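Local coordinates for protein Plm1 (Streptomyces sp. HK803, PDB 4HXY) that probably reduces the beta-keto group of a polyketide intermediate with NADPH, as the ketoreductase of the first module of phoslactomycin biosynthesis, at residues T5-E10 with P407-V412; G362-G367 with T384-P389. All coordinates share one frame; numbering follows the deposited sequence.

Contact 1: T5-E10 with P407-V412; sequences TGWFSE and PVVADV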
# COMPACT_ATOMS: atom_id res chain seq x y z
N THR A 5 -4.30 -10.51 -18.48
CA THR A 5 -3.97 -9.62 -17.39
C THR A 5 -5.12 -9.59 -16.42
O THR A 5 -6.24 -9.24 -16.80
CB THR A 5 -3.66 -8.20 -17.88
OG1 THR A 5 -2.57 -8.25 -18.81
CG2 THR A 5 -3.27 -7.29 -16.70
N GLY A 6 -4.85 -9.92 -15.16
CA GLY A 6 -5.88 -9.87 -14.13
C GLY A 6 -6.04 -8.47 -13.56
O GLY A 6 -5.04 -7.80 -13.26
N TRP A 7 -7.30 -8.05 -13.43
CA TRP A 7 -7.67 -6.77 -12.83
C TRP A 7 -8.52 -7.07 -11.61
O TRP A 7 -9.49 -7.83 -11.68
CB TRP A 7 -8.45 -5.89 -13.78
CG TRP A 7 -7.61 -5.27 -14.82
CD1 TRP A 7 -7.05 -5.89 -15.90
CD2 TRP A 7 -7.22 -3.90 -14.90
NE1 TRP A 7 -6.34 -4.97 -16.66
CE2 TRP A 7 -6.42 -3.75 -16.06
CE3 TRP A 7 -7.48 -2.78 -14.12
CZ2 TRP A 7 -5.89 -2.52 -16.44
CZ3 TRP A 7 -6.92 -1.57 -14.49
CH2 TRP A 7 -6.14 -1.45 -15.64
N PHE A 8 -8.12 -6.50 -10.48
CA PHE A 8 -8.81 -6.73 -9.23
C PHE A 8 -8.97 -5.43 -8.46
O PHE A 8 -8.35 -4.41 -8.78
CB PHE A 8 -8.06 -7.77 -8.36
CG PHE A 8 -7.54 -8.94 -9.13
CD1 PHE A 8 -6.28 -8.92 -9.69
CD2 PHE A 8 -8.33 -10.05 -9.31
CE1 PHE A 8 -5.79 -10.01 -10.40
CE2 PHE A 8 -7.87 -11.15 -10.03
CZ PHE A 8 -6.60 -11.13 -10.58
N SER A 9 -9.85 -5.48 -7.46
CA SER A 9 -10.10 -4.35 -6.57
C SER A 9 -10.46 -4.85 -5.17
O SER A 9 -11.08 -5.88 -5.03
CB SER A 9 -11.25 -3.51 -7.09
OG SER A 9 -11.37 -2.31 -6.34
N GLU A 10 -10.11 -4.06 -4.17
CA GLU A 10 -10.68 -4.19 -2.85
C GLU A 10 -12.19 -3.92 -2.90
O GLU A 10 -12.66 -3.03 -3.63
CB GLU A 10 -10.02 -3.17 -1.91
CG GLU A 10 -10.50 -3.24 -0.49
CD GLU A 10 -10.09 -2.03 0.33
OE1 GLU A 10 -9.16 -2.16 1.15
OE2 GLU A 10 -10.69 -0.94 0.17
N PRO A 407 -6.74 0.26 -9.00
CA PRO A 407 -6.67 -1.10 -9.51
C PRO A 407 -5.49 -1.91 -9.02
O PRO A 407 -4.45 -1.39 -8.73
CB PRO A 407 -6.54 -0.87 -11.01
CG PRO A 407 -5.73 0.36 -11.08
CD PRO A 407 -6.23 1.23 -9.99
N VAL A 408 -5.73 -3.21 -8.94
CA VAL A 408 -4.70 -4.21 -8.67
C VAL A 408 -4.55 -4.96 -10.00
O VAL A 408 -5.54 -5.46 -10.53
CB VAL A 408 -5.16 -5.18 -7.56
CG1 VAL A 408 -4.02 -6.15 -7.18
CG2 VAL A 408 -5.61 -4.41 -6.33
N VAL A 409 -3.33 -5.01 -10.54
CA VAL A 409 -3.07 -5.59 -11.87
C VAL A 409 -1.96 -6.63 -11.76
O VAL A 409 -0.82 -6.30 -11.46
CB VAL A 409 -2.68 -4.49 -12.87
CG1 VAL A 409 -2.35 -5.11 -14.25
CG2 VAL A 409 -3.79 -3.43 -12.98
N ALA A 410 -2.31 -7.89 -11.99
CA ALA A 410 -1.37 -9.00 -11.76
C ALA A 410 -1.81 -10.22 -12.56
O ALA A 410 -2.99 -10.36 -12.85
CB ALA A 410 -1.30 -9.34 -10.26
N ASP A 411 -0.86 -11.09 -12.90
CA ASP A 411 -1.17 -12.37 -13.54
C ASP A 411 -1.16 -13.46 -12.45
O ASP A 411 -0.08 -13.95 -12.09
CB ASP A 411 -0.11 -12.65 -14.60
CG ASP A 411 -0.39 -13.89 -15.43
OD1 ASP A 411 -1.31 -14.65 -15.07
OD2 ASP A 411 0.33 -14.10 -16.44
N VAL A 412 -2.34 -13.79 -11.94
CA VAL A 412 -2.48 -14.72 -10.82
C VAL A 412 -3.10 -16.02 -11.32
O VAL A 412 -4.11 -15.99 -12.03
CB VAL A 412 -3.38 -14.16 -9.71
CG1 VAL A 412 -3.46 -15.16 -8.52
CG2 VAL A 412 -2.85 -12.80 -9.22

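Contact 2: G362-G367 with T384-P389; sequences GPWAGG and TPLLVP. With NDP (NADPH dihydro-nicotinamide-adenine-dinucleotide phosphate), chain C.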
# COMPACT_ATOMS: atom_id res chain seq x y z
N GLY A 362 1.27 -6.64 -9.59
CA GLY A 362 2.04 -7.87 -9.46
C GLY A 362 3.42 -7.75 -10.05
O GLY A 362 3.82 -6.69 -10.55
N PRO A 363 4.19 -8.84 -10.02
CA PRO A 363 5.54 -8.81 -10.52
C PRO A 363 5.56 -8.50 -12.00
O PRO A 363 4.64 -8.90 -12.73
CB PRO A 363 6.07 -10.22 -10.23
CG PRO A 363 4.84 -11.06 -10.09
CD PRO A 363 3.82 -10.16 -9.48
N TRP A 364 6.58 -7.77 -12.43
CA TRP A 364 6.85 -7.53 -13.84
C TRP A 364 8.03 -8.36 -14.31
O TRP A 364 8.99 -8.58 -13.58
CB TRP A 364 7.29 -6.09 -14.06
CG TRP A 364 6.22 -5.02 -13.99
CD1 TRP A 364 5.24 -4.86 -13.04
CD2 TRP A 364 6.12 -3.90 -14.87
NE1 TRP A 364 4.52 -3.72 -13.30
CE2 TRP A 364 5.05 -3.10 -14.41
CE3 TRP A 364 6.82 -3.50 -16.01
CZ2 TRP A 364 4.65 -1.94 -15.06
CZ3 TRP A 364 6.44 -2.32 -16.64
CH2 TRP A 364 5.36 -1.55 -16.17
N ALA A 365 7.98 -8.77 -15.57
CA ALA A 365 9.13 -9.35 -16.25
C ALA A 365 10.07 -8.21 -16.64
O ALA A 365 9.69 -7.04 -16.60
CB ALA A 365 8.66 -10.08 -17.51
N GLY A 366 11.30 -8.54 -17.03
CA GLY A 366 12.16 -7.58 -17.76
C GLY A 366 13.10 -6.68 -16.97
O GLY A 366 13.56 -5.64 -17.49
N GLY A 367 13.38 -7.06 -15.73
CA GLY A 367 14.38 -6.34 -14.92
C GLY A 367 13.78 -5.47 -13.84
O GLY A 367 12.58 -5.23 -13.81
N THR A 384 2.76 -14.97 -12.06
CA THR A 384 3.56 -14.96 -13.26
C THR A 384 3.92 -13.51 -13.54
O THR A 384 3.05 -12.65 -13.56
CB THR A 384 2.81 -15.57 -14.44
OG1 THR A 384 2.42 -16.91 -14.11
CG2 THR A 384 3.66 -15.58 -15.72
N PRO A 385 5.21 -13.23 -13.77
CA PRO A 385 5.55 -11.84 -14.11
C PRO A 385 4.82 -11.34 -15.35
O PRO A 385 4.71 -12.07 -16.35
CB PRO A 385 7.07 -11.90 -14.32
CG PRO A 385 7.50 -13.01 -13.43
CD PRO A 385 6.41 -14.05 -13.55
N LEU A 386 4.32 -10.10 -15.29
CA LEU A 386 3.60 -9.49 -16.41
C LEU A 386 4.63 -9.19 -17.48
O LEU A 386 5.69 -8.66 -17.16
CB LEU A 386 2.97 -8.17 -15.99
CG LEU A 386 1.81 -8.26 -15.01
CD1 LEU A 386 1.56 -6.89 -14.34
CD2 LEU A 386 0.57 -8.80 -15.73
N LEU A 387 4.31 -9.48 -18.73
CA LEU A 387 5.17 -9.05 -19.83
C LEU A 387 5.08 -7.53 -19.97
O LEU A 387 4.05 -6.92 -19.69
CB LEU A 387 4.79 -9.78 -21.11
CG LEU A 387 4.79 -11.30 -21.00
CD1 LEU A 387 4.59 -11.91 -22.38
CD2 LEU A 387 6.07 -11.78 -20.35
N VAL A 388 6.19 -6.91 -20.35
CA VAL A 388 6.27 -5.46 -20.36
C VAL A 388 5.20 -4.79 -21.25
O VAL A 388 4.57 -3.83 -20.83
CB VAL A 388 7.69 -4.97 -20.69
CG1 VAL A 388 7.67 -3.47 -20.88
CG2 VAL A 388 8.66 -5.37 -19.55
N PRO A 389 4.95 -5.32 -22.47
CA PRO A 389 3.88 -4.69 -23.24
C PRO A 389 2.51 -4.73 -22.55
O PRO A 389 1.75 -3.74 -22.59
CB PRO A 389 3.84 -5.53 -24.53
CG PRO A 389 5.23 -6.16 -24.61
CD PRO A 389 5.59 -6.43 -23.20
PA NDP C . 14.32 -0.58 -9.23
O1A NDP C . 14.91 -0.99 -10.54
O2A NDP C . 15.11 -0.82 -7.98
O5B NDP C . 13.94 0.97 -9.30
C5B NDP C . 13.77 1.71 -8.10
C4B NDP C . 14.25 3.11 -8.35
O4B NDP C . 14.05 3.91 -7.20
C3B NDP C . 15.73 3.18 -8.64
O3B NDP C . 15.90 3.99 -9.82
C2B NDP C . 16.34 3.86 -7.43
O2B NDP C . 17.47 4.55 -7.93
C1B NDP C . 15.17 4.74 -7.00
N9A NDP C . 15.21 5.26 -5.64
C8A NDP C . 15.27 4.55 -4.46
N7A NDP C . 15.30 5.42 -3.43
C5A NDP C . 15.24 6.70 -3.94
C6A NDP C . 15.23 7.96 -3.37
N6A NDP C . 15.28 8.19 -2.07
N1A NDP C . 15.17 9.05 -4.22
C2A NDP C . 15.09 8.89 -5.60
N3A NDP C . 15.11 7.65 -6.17
C4A NDP C . 15.17 6.58 -5.34
O3 NDP C . 12.89 -1.29 -9.00
PN NDP C . 11.72 -1.51 -10.05
O1N NDP C . 11.45 -2.97 -10.07
O2N NDP C . 11.92 -0.81 -11.33
O5D NDP C . 10.44 -0.94 -9.28
C5D NDP C . 10.11 0.42 -9.31
C4D NDP C . 8.82 0.61 -8.52
O4D NDP C . 7.84 -0.33 -8.94
C3D NDP C . 9.02 0.39 -7.04
O3D NDP C . 8.41 1.43 -6.34
C2D NDP C . 8.31 -0.91 -6.74
O2D NDP C . 7.82 -0.99 -5.42
C1D NDP C . 7.25 -0.95 -7.82
N1N NDP C . 6.88 -2.32 -8.18
C2N NDP C . 7.74 -3.12 -8.88
C3N NDP C . 7.48 -4.47 -9.10
C7N NDP C . 8.38 -5.31 -9.93
O7N NDP C . 7.90 -6.56 -10.25
N7N NDP C . 9.59 -4.97 -10.34
C4N NDP C . 6.09 -4.98 -8.84
C5N NDP C . 5.22 -4.03 -8.08
C6N NDP C . 5.64 -2.74 -7.80
P2B NDP C . 18.62 5.14 -6.99
O1X NDP C . 19.69 5.61 -7.95
O2X NDP C . 19.16 4.06 -6.04
O3X NDP C . 18.09 6.23 -6.15
O HOH W 1 2.11 -10.46 -12.16

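Contact 1: T5-E10 with P407-V412
Four backbone hydrogen bonds join strand 6-10 to strand 408-412. Phe8 and Val408 form one hydrogen-bonded antiparallel pair. Phe8 N donates a hydrogen bond to Val408 O at 2.8 Å, in the plane of that carbonyl. Val408 N donates in return to Phe8 O at 2.9 Å, from above the carbonyl plane. Gly6 and Ala410 form the next such pair. Ala410 N meets a lone pair of Gly6 O at 3.0 Å, while the bond from Gly6 N to Ala410 O is bent to 128° and weak. Between them lies the non-hydrogen-bonded pair Trp7 and Val409. Here the CA-H groups of both residues point at carbonyls, Val409 CA lying 3.3 Å from Gly6 O.

On the Trp7 face, CG2 of Val409 sits over the six-membered ring, 3.8 Å from its centroid and 5° off the normal. This is a CH-pi contact. CB of Pro407 reaches CZ3 of Trp7 at 3.6 Å. Val409 CG1, anti to its backbone N, presses tightly on CG2 of Thr5 at 3.4 Å. Helix 388-400 packs on this side through Ala394. On the other face CB of Phe8 lies against CB of Val408, and CE1 at its ring edge meets Ala410 O.

This is antiparallel beta pairing. It joins the N-terminal strand to the last strand of the Rossmann-type sheet of a short-chain dehydrogenase/reductase.

Contact 2: G362-G367 with T384-P389
The backbone N-H of Trp364 binds the carboxamide oxygen of NADPH. Trp364 N donates to O7N of the cofactor at 2.8 Å, with an N-H...O angle of 165°. Gly362 O lies 3.3 Å from C4N, the nicotinamide carbon that carries the hydride in NADPH. Pro363 CA also touches O7N.

Two nearly straight backbone bonds tie this loop to 384-389. Leu386 N reaches Pro363 O at 2.8 Å, and Ala365 N reaches Leu386 O at the same distance, 2.8 Å. Both donors lie above the plane of the carbonyl they meet. A water donates one hydrogen bond to Pro363 O and another to Thr384 O, so Pro363 O accepts two hydrogen bonds. The loop follows strand 357-361 of the Rossmann fold, at the nicotinamide end of the short-chain dehydrogenase/reductase pocket.

With CG anti to its carbonyl carbon, Leu386 lays CB and CG against Pro363 O. CB of Pro385 lies against Ala365 N, and the methyl of Ala365 meets that same CB at 4.0 Å. Val388 CG2 touches Ala365 O from the first turn of helix 388-400, for which Leu387 is the N-cap residue. The Trp364 indole packs on Leu199 and His202 of helix 198-210, and it meets the Trp361 ring edge-to-face.

From the N terminus, strand 6-14 comes first, and its partner in contact 1 arrives only after nearly 400 residues. That long loop holds most of the chain, including the NADPH site. Contact 2 is nested inside it and closes a short loop around helix 372-380. After 384-389 the chain runs through helix 388-400 into strand 408-412, so the second half of contact 2 leads directly to that of contact 1. The two also touch. Val409 O probably accepts a hydrogen bond from Gly362 N, and Asp411 O one from Thr384 N. Strand 408-412 thus ties the N-terminal strand to the loop beside the nicotinamide.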